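Local structure of N-acetylglucosamine-6-phosphate deacetylase (Mycobacterium smegmatis, 6FV4) at residues L19-V24 / A62-G67; T173-T178 / L358-A363; A180-G185 / T205-D210. The protein probably removes the acetyl group from N-acetylglucosamine-6-phosphate, a metal-dependent hydrolysis in amino-sugar metabolism carried out by enzymes of the amidohydrolase superfamily. The protein carries 1 engineered substitution. All coordinates share one frame; numbering follows the deposited sequence.

Contact 1: L19-V24 / A62-G67; sequences LTADTV and ATVVPG
Thr-23 and Val-64 join two strands in parallel: the N-H of Val-64 reaches O of Thr-23 at 2.8 Å, with an angle of 170° at the hydrogen, so this bond is almost straight. The same oxygen also receives the CA-H of Thr-63, whose CA lies 3.4 Å away. The backbone N of Thr-23 makes only a weak bond, 3.4 Å, to O of Ala-62. Parallel pairing is confirmed by the two bridges, Thr-23 with Thr-63 and Val-24 with Val-64, each with its CA atoms 4.7 Å apart.

On the sheet face of the threonines, Thr-23 and Thr-63 stand side by side and point the same way. In both, CG2 is anti to the backbone N (Thr-23 chi1 -57°, Thr-63 chi1 -63°), and these methyls come within 4.1 Å of each other, CG2 to CG2. OG1 of Thr-23 is bonded to Arg-32 NE and to a water at 2.9 Å, which bridges the segments by donating weakly to O of Ala-62. On the valine face, CG2 of Val-64 comes to 3.6 Å from CB of Ala-21.

The chain breaks at Asp-22, between strands 16-21 and 23-25, and so passes from one sheet to another, away from the metal site. Before the break, strand 16-21 belongs to a four-stranded sheet, between strands 34-39 and 57-58; after it, strand 23-25 pairs with the start of strand 63-76. Strand 373-376 flanks that start, with Val-64 on Leu-373, and helix 339-357 packs on Val-65 and Pro-66.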
loop_
_atom_site.group_PDB
_atom_site.type_symbol
_atom_site.label_atom_id
_atom_site.label_comp_id
_atom_site.label_asym_id
_atom_site.label_seq_id
_atom_site.Cartn_x
_atom_site.Cartn_y
_atom_site.Cartn_z
ATOM N N LEU B 19 17.658 -1.588 -36.969
ATOM C CA LEU B 19 17.689 -2.712 -36.047
ATOM C C LEU B 19 16.310 -3.348 -35.957
ATOM O O LEU B 19 15.303 -2.639 -35.900
ATOM C CB LEU B 19 18.106 -2.259 -34.650
ATOM C CG LEU B 19 19.550 -1.879 -34.409
ATOM C CD1 LEU B 19 19.689 -1.411 -32.972
ATOM C CD2 LEU B 19 20.406 -3.097 -34.674
ATOM N N THR B 20 16.262 -4.675 -35.918
ATOM C CA THR B 20 15.016 -5.396 -35.671
ATOM C C THR B 20 15.172 -6.327 -34.480
ATOM O O THR B 20 16.258 -6.846 -34.212
ATOM C CB THR B 20 14.560 -6.258 -36.861
ATOM O OG1 THR B 20 15.592 -7.191 -37.204
ATOM C CG2 THR B 20 14.187 -5.412 -38.069
ATOM N N ALA B 21 14.063 -6.563 -33.788
ATOM C CA ALA B 21 14.034 -7.526 -32.701
ATOM C C ALA B 21 12.634 -8.105 -32.611
ATOM O O ALA B 21 11.665 -7.494 -33.059
ATOM C CB ALA B 21 14.435 -6.885 -31.371
ATOM N N ASP B 22 12.532 -9.293 -32.012
ATOM C CA ASP B 22 11.223 -9.911 -31.829
ATOM C C ASP B 22 10.295 -9.038 -30.992
ATOM O O ASP B 22 9.080 -9.029 -31.225
ATOM C CB ASP B 22 11.385 -11.280 -31.174
ATOM C CG ASP B 22 11.377 -12.415 -32.178
ATOM O OD1 ASP B 22 11.539 -12.150 -33.392
ATOM O OD2 ASP B 22 11.212 -13.579 -31.750
ATOM N N THR B 23 10.841 -8.307 -30.013
ATOM C CA THR B 23 10.051 -7.441 -29.139
ATOM C C THR B 23 10.807 -6.147 -28.878
ATOM O O THR B 23 11.962 -6.196 -28.452
ATOM C CB THR B 23 9.754 -8.099 -27.790
ATOM O OG1 THR B 23 9.080 -9.353 -27.983
ATOM C CG2 THR B 23 8.891 -7.178 -26.954
ATOM N N VAL B 24 10.159 -5.003 -29.109
ATOM C CA VAL B 24 10.737 -3.700 -28.789
ATOM C C VAL B 24 9.789 -2.970 -27.847
ATOM O O VAL B 24 8.643 -2.673 -28.213
ATOM C CB VAL B 24 11.012 -2.858 -30.043
ATOM C CG1 VAL B 24 11.530 -1.490 -29.642
ATOM C CG2 VAL B 24 12.017 -3.562 -30.950
ATOM N N ALA B 62 15.304 -11.522 -29.298
ATOM C CA ALA B 62 15.709 -10.689 -28.180
ATOM C C ALA B 62 14.627 -9.661 -27.889
ATOM O O ALA B 62 13.824 -9.317 -28.760
ATOM C CB ALA B 62 17.038 -9.990 -28.480
ATOM N N THR B 63 14.594 -9.197 -26.641
ATOM C CA THR B 63 13.753 -8.072 -26.248
ATOM C C THR B 63 14.630 -6.822 -26.138
ATOM O O THR B 63 15.645 -6.840 -25.437
ATOM C CB THR B 63 13.040 -8.361 -24.921
ATOM O OG1 THR B 63 12.165 -9.488 -25.074
ATOM C CG2 THR B 63 12.201 -7.172 -24.483
ATOM N N VAL B 64 14.269 -5.757 -26.861
ATOM C CA VAL B 64 14.951 -4.467 -26.753
ATOM C C VAL B 64 14.154 -3.573 -25.814
ATOM O O VAL B 64 12.924 -3.502 -25.904
ATOM C CB VAL B 64 15.129 -3.796 -28.126
ATOM C CG1 VAL B 64 15.719 -2.394 -27.960
ATOM C CG2 VAL B 64 16.012 -4.647 -29.033
ATOM N N VAL B 65 14.850 -2.907 -24.900
ATOM C CA VAL B 65 14.235 -1.958 -23.977
ATOM C C VAL B 65 15.046 -0.670 -24.027
ATOM O O VAL B 65 16.200 -0.667 -24.477
ATOM C CB VAL B 65 14.172 -2.524 -22.539
ATOM C CG1 VAL B 65 13.247 -3.777 -22.494
ATOM C CG2 VAL B 65 15.585 -2.823 -22.023
ATOM N N PRO B 66 14.481 0.440 -23.565
ATOM C CA PRO B 66 15.292 1.658 -23.422
ATOM C C PRO B 66 16.405 1.425 -22.408
ATOM O O PRO B 66 16.333 0.528 -21.562
ATOM C CB PRO B 66 14.296 2.714 -22.926
ATOM C CG PRO B 66 12.906 2.089 -23.078
ATOM C CD PRO B 66 13.107 0.611 -23.052
ATOM N N GLY B 67 17.456 2.233 -22.512
ATOM C CA GLY B 67 18.549 2.110 -21.560
ATOM C C GLY B 67 18.054 2.315 -20.139
ATOM O O GLY B 67 17.132 3.100 -19.890
HETATM O O HOH W 1 11.240 -11.215 -27.672
#

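Contact 2: T173-T178 / L358-A363; sequences TVRMVT and LGLPAA
The guanidinium of Arg-175 has Leu-360 CD2 over one face, 4.0 Å from NH1, and O of Gly-359 together with a water at its edge, both in its plane. Leu-358 O stands obliquely, 31° out of that plane. The contact ties strand 174-179 of the (beta/alpha)8, TIM-type barrel of the amidohydrolase superfamily to the C-terminal end of helix 339-357. The acceptors belong to the Schellman motif that ends this helix, where Gly-359, with a positive phi, is the first residue to leave the helical conformation.

One nitrogen serves both carbonyls. NH2 of Arg-175 donates to O of Leu-358 at 3.1 Å and, in a weak bond, to O of Gly-359 at 2.8 Å. A cationic group here would probably be favoured by the partial negative charge of the helix end. The arginine gets there by folding back, its chain bent at both chi2 (-58°) and chi3 (-72°). The water accepts from NE at 3.1 Å and lies between it and the residue's own carbonyl, 2.8 Å from Arg-175 O.

Beside this polar patch the contact is apolar: Leu-358 and Leu-360 both rest on Val-105 of strand 104-109. Met-176 has its side chain about 5 Å from that of the zinc ligand His-72. It crosses Leu-358 at about a right angle, its SD lying 4.1 Å from Leu-358 CD1.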
loop_
_atom_site.group_PDB
_atom_site.type_symbol
_atom_site.label_atom_id
_atom_site.label_comp_id
_atom_site.label_asym_id
_atom_site.label_seq_id
_atom_site.Cartn_x
_atom_site.Cartn_y
_atom_site.Cartn_z
ATOM N N THR B 173 25.182 20.743 -11.767
ATOM C CA THR B 173 25.231 19.293 -11.931
ATOM C C THR B 173 24.672 18.519 -10.740
ATOM O O THR B 173 24.547 17.298 -10.834
ATOM C CB THR B 173 26.670 18.820 -12.183
ATOM O OG1 THR B 173 27.472 19.087 -11.021
ATOM C CG2 THR B 173 27.257 19.552 -13.379
ATOM N N VAL B 174 24.362 19.177 -9.624
ATOM C CA VAL B 174 23.735 18.491 -8.499
ATOM C C VAL B 174 22.246 18.400 -8.808
ATOM O O VAL B 174 21.560 19.421 -8.918
ATOM C CB VAL B 174 23.990 19.199 -7.162
ATOM C CG1 VAL B 174 23.136 18.530 -6.065
ATOM C CG2 VAL B 174 25.467 19.108 -6.779
ATOM N N ARG B 175 21.755 17.179 -8.989
ATOM C CA ARG B 175 20.394 16.955 -9.459
ATOM C C ARG B 175 19.435 16.544 -8.356
ATOM O O ARG B 175 18.232 16.807 -8.468
ATOM C CB ARG B 175 20.392 15.886 -10.559
ATOM C CG ARG B 175 21.210 16.227 -11.783
ATOM C CD ARG B 175 20.742 17.524 -12.413
ATOM N NE ARG B 175 19.451 17.349 -13.071
ATOM C CZ ARG B 175 19.302 17.191 -14.385
ATOM N NH1 ARG B 175 20.367 17.191 -15.184
ATOM N NH2 ARG B 175 18.089 17.031 -14.901
ATOM N N MET B 176 19.935 15.935 -7.282
ATOM C CA MET B 176 19.065 15.438 -6.229
ATOM C C MET B 176 19.784 15.539 -4.891
ATOM O O MET B 176 20.993 15.283 -4.805
ATOM C CB MET B 176 18.639 13.988 -6.504
ATOM C CG MET B 176 17.716 13.423 -5.443
ATOM S SD MET B 176 16.821 11.971 -6.059
ATOM C CE MET B 176 18.154 10.797 -6.292
ATOM N N VAL B 177 19.037 15.924 -3.855
ATOM C CA VAL B 177 19.551 16.046 -2.490
ATOM C C VAL B 177 18.557 15.393 -1.532
ATOM O O VAL B 177 17.388 15.792 -1.479
ATOM C CB VAL B 177 19.784 17.514 -2.099
ATOM C CG1 VAL B 177 20.229 17.627 -0.623
ATOM C CG2 VAL B 177 20.835 18.141 -3.014
ATOM N N THR B 178 19.022 14.403 -0.769
ATOM C CA THR B 178 18.197 13.743 0.248
ATOM C C THR B 178 18.171 14.572 1.532
ATOM O O THR B 178 19.226 14.972 2.049
ATOM C CB THR B 178 18.730 12.345 0.546
ATOM O OG1 THR B 178 18.598 11.529 -0.622
ATOM C CG2 THR B 178 17.937 11.696 1.689
ATOM N N LEU B 358 13.864 12.911 -12.091
ATOM C CA LEU B 358 15.079 13.708 -11.964
ATOM C C LEU B 358 15.206 14.790 -13.024
ATOM O O LEU B 358 16.213 15.507 -13.036
ATOM C CB LEU B 358 16.310 12.804 -11.999
ATOM C CG LEU B 358 16.683 12.480 -10.550
ATOM C CD1 LEU B 358 15.736 11.420 -9.969
ATOM C CD2 LEU B 358 18.117 12.057 -10.416
ATOM N N GLY B 359 14.213 14.943 -13.894
ATOM C CA GLY B 359 14.320 15.950 -14.940
ATOM C C GLY B 359 15.368 15.627 -15.973
ATOM O O GLY B 359 15.938 16.542 -16.592
ATOM N N LEU B 360 15.656 14.346 -16.165
ATOM C CA LEU B 360 16.641 13.928 -17.144
ATOM C C LEU B 360 15.970 13.763 -18.496
ATOM O O LEU B 360 14.737 13.715 -18.577
ATOM C CB LEU B 360 17.297 12.619 -16.702
ATOM C CG LEU B 360 18.183 12.688 -15.457
ATOM C CD1 LEU B 360 18.407 11.284 -14.863
ATOM C CD2 LEU B 360 19.499 13.341 -15.839
ATOM N N PRO B 361 16.753 13.717 -19.599
ATOM C CA PRO B 361 16.153 13.449 -20.916
ATOM C C PRO B 361 15.179 12.285 -20.877
ATOM O O PRO B 361 15.543 11.157 -20.513
ATOM C CB PRO B 361 17.364 13.143 -21.808
ATOM C CG PRO B 361 18.596 13.437 -20.966
ATOM C CD PRO B 361 18.154 14.142 -19.724
ATOM N N ALA B 362 13.926 12.574 -21.218
ATOM C CA ALA B 362 12.851 11.596 -21.108
ATOM C C ALA B 362 13.245 10.308 -21.805
ATOM O O ALA B 362 13.484 10.288 -23.017
ATOM C CB ALA B 362 11.562 12.159 -21.713
ATOM N N ALA B 363 13.352 9.237 -21.029
ATOM C CA ALA B 363 13.722 7.962 -21.611
ATOM C C ALA B 363 12.677 7.535 -22.643
ATOM O O ALA B 363 11.598 8.122 -22.775
ATOM C CB ALA B 363 13.881 6.900 -20.522
HETATM O O HOH W 2 17.244 17.906 -10.902
#

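Contact 3: A180-G185 / T205-D210; sequences APERDG and TEATYD
A type I turn from Ala-180 to Arg-183 brings Glu-182 against the chain at residues 205 to 207, where the CA atoms of Ala-180 and Thr-205 are 4.7 Å apart. The glutamate carboxylate grips the start of the second segment at Thr-205 and Glu-206. Its OE1 accepts a hydrogen bond from OG1 of Thr-205, 2.6 Å, on the syn side and 28° out of the carboxylate plane. The other oxygen, OE2, accepts from the backbone N of Glu-206 at 2.8 Å, met from above that plane (37° out of it). A chi1 of 73° and the bend at chi2 bring the carboxylate over the 205-206 backbone.

Thr-205 works in both directions. Its OG1 also accepts from the N of Ala-207 at 2.9 Å, which makes an ST turn. The hydroxyl thus holds the loop in shape while it donates to the glutamate. The ring of Pro-181 crosses Thr-205 at about a right angle, CD approaching OG1 to 3.2 Å, and the same CD lies 4.0 Å from CB of Ala-207.

The carboxylate of Glu-206 is engaged by Arg-146 (salt bridge) and Thr-144 (hydrogen bond). Beyond it, Thr-208 is the N-cap of helix 209-217. The two loops follow barrel strands 174-179 and 199-202, and Thr-205 comes directly after His-204, a ligand of the bound cadmium ion. These bonds are consistent with a carboxylate that, probably ionised, holds the loop following a first-shell residue in a defined shape.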
loop_
_atom_site.group_PDB
_atom_site.type_symbol
_atom_site.label_atom_id
_atom_site.label_comp_id
_atom_site.label_asym_id
_atom_site.label_seq_id
_atom_site.Cartn_x
_atom_site.Cartn_y
_atom_site.Cartn_z
ATOM N N ALA B 180 16.413 14.832 5.438
ATOM C CA ALA B 180 15.611 14.312 6.539
ATOM C C ALA B 180 14.680 15.417 7.029
ATOM O O ALA B 180 15.164 16.462 7.482
ATOM C CB ALA B 180 16.499 13.813 7.678
ATOM N N PRO B 181 13.353 15.239 6.946
ATOM C CA PRO B 181 12.432 16.374 7.147
ATOM C C PRO B 181 12.330 16.900 8.575
ATOM O O PRO B 181 11.689 17.943 8.761
ATOM C CB PRO B 181 11.077 15.810 6.689
ATOM C CG PRO B 181 11.400 14.684 5.802
ATOM C CD PRO B 181 12.664 14.084 6.340
ATOM N N GLU B 182 12.909 16.236 9.582
ATOM C CA GLU B 182 12.710 16.654 10.965
ATOM C C GLU B 182 13.832 17.532 11.511
ATOM O O GLU B 182 13.678 18.085 12.606
ATOM C CB GLU B 182 12.522 15.432 11.879
ATOM C CG GLU B 182 13.778 14.616 12.162
ATOM C CD GLU B 182 14.062 13.579 11.088
ATOM O OE1 GLU B 182 13.752 13.846 9.903
ATOM O OE2 GLU B 182 14.609 12.507 11.420
ATOM N N ARG B 183 14.934 17.701 10.778
ATOM C CA ARG B 183 16.007 18.578 11.237
ATOM C C ARG B 183 15.587 20.043 11.158
ATOM O O ARG B 183 14.843 20.452 10.260
ATOM C CB ARG B 183 17.279 18.357 10.417
ATOM C CG ARG B 183 17.850 16.958 10.525
ATOM C CD ARG B 183 19.314 16.948 10.158
ATOM N NE ARG B 183 20.130 17.500 11.241
ATOM C CZ ARG B 183 20.869 16.759 12.056
ATOM N NH1 ARG B 183 20.906 15.445 11.899
ATOM N NH2 ARG B 183 21.567 17.329 13.027
ATOM N N ASP B 184 16.052 20.830 12.123
ATOM C CA ASP B 184 15.889 22.278 12.051
ATOM C C ASP B 184 16.354 22.786 10.694
ATOM O O ASP B 184 17.454 22.454 10.239
ATOM C CB ASP B 184 16.680 22.967 13.166
ATOM C CG ASP B 184 16.101 22.697 14.544
ATOM O OD1 ASP B 184 14.857 22.709 14.680
ATOM O OD2 ASP B 184 16.892 22.488 15.494
ATOM N N GLY B 185 15.486 23.554 10.026
ATOM C CA GLY B 185 15.781 24.130 8.730
ATOM C C GLY B 185 15.485 23.262 7.523
ATOM O O GLY B 185 15.751 23.701 6.395
ATOM N N THR B 205 15.640 9.164 7.695
ATOM C CA THR B 205 14.879 10.065 8.533
ATOM C C THR B 205 14.006 9.284 9.504
ATOM O O THR B 205 13.545 8.180 9.209
ATOM C CB THR B 205 14.022 10.993 7.666
ATOM O OG1 THR B 205 13.163 11.776 8.500
ATOM C CG2 THR B 205 13.186 10.192 6.677
ATOM N N GLU B 206 13.819 9.883 10.678
ATOM C CA GLU B 206 12.869 9.466 11.692
ATOM C C GLU B 206 11.638 10.370 11.711
ATOM O O GLU B 206 10.941 10.436 12.728
ATOM C CB GLU B 206 13.553 9.454 13.066
ATOM C CG GLU B 206 14.799 8.562 13.141
ATOM C CD GLU B 206 14.476 7.090 12.913
ATOM O OE1 GLU B 206 13.364 6.650 13.301
ATOM O OE2 GLU B 206 15.329 6.367 12.346
ATOM N N ALA B 207 11.366 11.072 10.604
ATOM C CA ALA B 207 10.252 12.005 10.547
ATOM C C ALA B 207 8.920 11.284 10.702
ATOM O O ALA B 207 8.760 10.130 10.303
ATOM C CB ALA B 207 10.245 12.759 9.220
ATOM N N THR B 208 7.951 11.989 11.264
ATOM C CA THR B 208 6.611 11.448 11.338
ATOM C C THR B 208 5.906 11.623 9.992
ATOM O O THR B 208 6.410 12.275 9.064
ATOM C CB THR B 208 5.826 12.122 12.462
ATOM O OG1 THR B 208 5.589 13.493 12.120
ATOM C CG2 THR B 208 6.606 12.060 13.786
ATOM N N TYR B 209 4.727 11.013 9.897
ATOM C CA TYR B 209 3.867 11.201 8.732
ATOM C C TYR B 209 3.619 12.681 8.464
ATOM O O TYR B 209 3.730 13.142 7.324
ATOM C CB TYR B 209 2.537 10.460 8.941
ATOM C CG TYR B 209 1.466 10.857 7.933
ATOM C CD1 TYR B 209 1.399 10.250 6.687
ATOM C CD2 TYR B 209 0.537 11.845 8.226
ATOM C CE1 TYR B 209 0.426 10.621 5.757
ATOM C CE2 TYR B 209 -0.440 12.220 7.303
ATOM C CZ TYR B 209 -0.482 11.609 6.075
ATOM O OH TYR B 209 -1.439 11.983 5.161
ATOM N N ASP B 210 3.284 13.441 9.512
ATOM C CA ASP B 210 2.959 14.855 9.344
ATOM C C ASP B 210 4.172 15.646 8.865
ATOM O O ASP B 210 4.059 16.506 7.979
ATOM C CB ASP B 210 2.462 15.457 10.660
ATOM C CG ASP B 210 1.123 14.900 11.108
ATOM O OD1 ASP B 210 0.304 14.509 10.255
ATOM O OD2 ASP B 210 0.894 14.872 12.337
#

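Along the chain contact 1 closes before contact 2 opens, and contact 3 is nested inside the loop that contact 2 closes, segments 173-178 and 180-185 being separated by one residue. Centre to centre, contact 1 lies about 26 Å from contact 2 and 43 Å from contact 3; contacts 2 and 3 are about 23 Å apart. Contacts 1 and 2 reach the same set of paired strands, their nearest atoms about 5 Å apart without touching, and helix 339-357 links them. Contact 1 belongs to the outlying beta part, contacts 2 and 3 to the barrel, near metal ligands: the side chains of Met-176 and His-72, and of Thr-205 and His-204, are each about 5 Å apart.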